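Local coordinates for protein PadR family transcriptional regulator (PDB 6ABQ) that probably binds DNA through a winged helix-turn-helix domain as a PadR-family transcription factor whose regulation is ligand-induced, at residues V66-K71 and K80-S85. Residues are numbered along the deposited sequence; the frame is centred on the assembly and turned at random.
Sequences VEIEKK and KFYTLS
Lys80 meets Ile68 on one face of the antiparallel hairpin formed by strands 66-72 and 78-84, its CB and CG packing against Ile68 CG2. Next along, Phe81 locks its backbone onto Glu69 in both directions: Glu69 N donates to Phe81 O at 2.8 Å, nearly straight at 172°, and Phe81 N donates back to Glu69 O. The Phe81 ring emerges on the opposite face of the sheet, where Lys71 crosses it at about a right angle. Lys71 CG starts between its own backbone N and carbonyl carbon (chi1 63°), and the extended chain beyond it carries CE over the ring centre, 3.9 Å from the Phe81 centroid. Lys71 NZ follows above the same face, 4.9 Å from that centroid, a cation-pi contact, and also forms a salt bridge with Glu30; Tyr32 meets the Phe81 ring edge to face. Tyr82 returns to the face of Lys80. Ile68 runs alongside it, CG1 being 3.6 Å from Tyr82 CE2, while Val66 CG2 reaches Tyr82 CD2 at the ring edge; the Tyr82 hydroxyl is hydrogen-bonded to Glu61 of helix 50-62. Thr83 pairs with Glu67 through two more backbone bonds, and a water bridges Thr83 OG1 (2.8 Å) to Glu67 O (2.9 Å). The Leu84 and Val66 side chains diverge, yet both touch Ile26 of helix 17-27. At Ser85, the N-cap of helix 86-110, CB lies 3.6 Å from Glu67 OE2, and OG is hydrogen-bonded to Gly64 O and, weakly, to Gly88 N as the cap. This hairpin is the wing of the winged helix-turn-helix fold. Ile68 and Tyr82 tie one face to helix 50-62, which Val66 also touches; on the other, the Lys71 ammonium meets both the Phe81 ring and the Glu30 carboxylate, which probably stabilise its positive charge.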
# COMPACT_ATOMS: atom_id res chain seq x y z
N VAL B 66 -3.83 -9.30 19.02
CA VAL B 66 -3.52 -8.36 20.11
C VAL B 66 -4.22 -8.71 21.42
O VAL B 66 -5.29 -9.32 21.43
CB VAL B 66 -3.81 -6.87 19.76
CG1 VAL B 66 -2.81 -6.33 18.74
CG2 VAL B 66 -5.25 -6.66 19.29
N GLU B 67 -3.60 -8.29 22.52
CA GLU B 67 -4.13 -8.45 23.87
C GLU B 67 -4.36 -7.07 24.49
O GLU B 67 -3.55 -6.16 24.30
CB GLU B 67 -3.18 -9.29 24.71
CG GLU B 67 -3.02 -10.70 24.15
CD GLU B 67 -2.12 -11.60 24.97
OE1 GLU B 67 -2.13 -11.51 26.22
OE2 GLU B 67 -1.41 -12.42 24.36
N ILE B 68 -5.49 -6.91 25.18
CA ILE B 68 -5.96 -5.59 25.61
C ILE B 68 -6.01 -5.44 27.14
O ILE B 68 -6.68 -6.21 27.82
CB ILE B 68 -7.34 -5.22 24.99
CG1 ILE B 68 -7.37 -5.46 23.48
CG2 ILE B 68 -7.69 -3.76 25.26
CD1 ILE B 68 -8.18 -6.68 23.05
N GLU B 69 -5.29 -4.45 27.65
CA GLU B 69 -5.39 -4.06 29.06
C GLU B 69 -5.78 -2.59 29.21
O GLU B 69 -5.11 -1.70 28.68
CB GLU B 69 -4.09 -4.35 29.83
CG GLU B 69 -4.17 -3.98 31.32
CD GLU B 69 -2.89 -4.20 32.10
OE1 GLU B 69 -1.85 -4.58 31.53
OE2 GLU B 69 -2.94 -4.00 33.33
N LYS B 70 -6.87 -2.37 29.93
CA LYS B 70 -7.24 -1.04 30.37
C LYS B 70 -6.51 -0.72 31.68
O LYS B 70 -6.62 -1.46 32.67
CB LYS B 70 -8.76 -0.96 30.56
CG LYS B 70 -9.27 0.44 30.89
CD LYS B 70 -10.72 0.42 31.36
CE LYS B 70 -11.17 1.81 31.77
NZ LYS B 70 -12.60 1.81 32.19
N LYS B 71 -5.76 0.38 31.67
CA LYS B 71 -5.10 0.94 32.86
C LYS B 71 -4.83 2.43 32.65
O LYS B 71 -4.97 2.94 31.54
CB LYS B 71 -3.80 0.19 33.21
CG LYS B 71 -2.70 0.27 32.16
CD LYS B 71 -1.38 -0.27 32.69
CE LYS B 71 -0.39 -0.46 31.55
NZ LYS B 71 0.96 -0.86 32.05
N LYS B 80 -6.50 2.01 26.57
CA LYS B 80 -6.46 0.60 26.21
C LYS B 80 -5.07 0.27 25.68
O LYS B 80 -4.67 0.76 24.63
CB LYS B 80 -7.54 0.27 25.18
CG LYS B 80 -8.92 -0.00 25.76
CD LYS B 80 -9.90 1.05 25.31
CE LYS B 80 -11.28 0.48 25.04
NZ LYS B 80 -12.00 0.09 26.28
N PHE B 81 -4.34 -0.54 26.43
CA PHE B 81 -2.98 -0.91 26.08
C PHE B 81 -2.99 -2.23 25.32
O PHE B 81 -3.53 -3.23 25.80
CB PHE B 81 -2.08 -1.00 27.31
CG PHE B 81 -1.66 0.34 27.86
CD1 PHE B 81 -2.51 1.08 28.69
CD2 PHE B 81 -0.39 0.85 27.59
CE1 PHE B 81 -2.11 2.31 29.22
CE2 PHE B 81 0.02 2.08 28.12
CZ PHE B 81 -0.85 2.81 28.93
N TYR B 82 -2.38 -2.19 24.14
CA TYR B 82 -2.28 -3.35 23.27
C TYR B 82 -0.88 -3.94 23.34
O TYR B 82 0.11 -3.21 23.31
CB TYR B 82 -2.64 -2.97 21.84
CG TYR B 82 -4.10 -2.56 21.67
CD1 TYR B 82 -4.55 -1.30 22.08
CD2 TYR B 82 -5.03 -3.45 21.12
CE1 TYR B 82 -5.89 -0.93 21.94
CE2 TYR B 82 -6.36 -3.09 20.97
CZ TYR B 82 -6.78 -1.84 21.38
OH TYR B 82 -8.09 -1.49 21.23
N THR B 83 -0.83 -5.27 23.49
CA THR B 83 0.39 -6.06 23.29
C THR B 83 0.12 -7.12 22.21
O THR B 83 -1.05 -7.41 21.91
CB THR B 83 0.88 -6.74 24.59
OG1 THR B 83 -0.22 -7.41 25.23
CG2 THR B 83 1.49 -5.72 25.52
N LEU B 84 1.17 -7.68 21.63
CA LEU B 84 0.98 -8.77 20.67
C LEU B 84 0.70 -10.09 21.37
O LEU B 84 1.34 -10.43 22.36
CB LEU B 84 2.18 -8.92 19.72
CG LEU B 84 2.56 -7.85 18.69
CD1 LEU B 84 3.58 -8.43 17.73
CD2 LEU B 84 1.37 -7.30 17.91
N SER B 85 -0.28 -10.82 20.84
CA SER B 85 -0.49 -12.22 21.18
C SER B 85 0.53 -13.03 20.38
O SER B 85 1.13 -12.49 19.44
CB SER B 85 -1.93 -12.63 20.83
OG SER B 85 -2.14 -12.73 19.43
O HOH W 1 -1.94 -5.59 26.59
O HOH W 2 -0.01 -9.16 27.23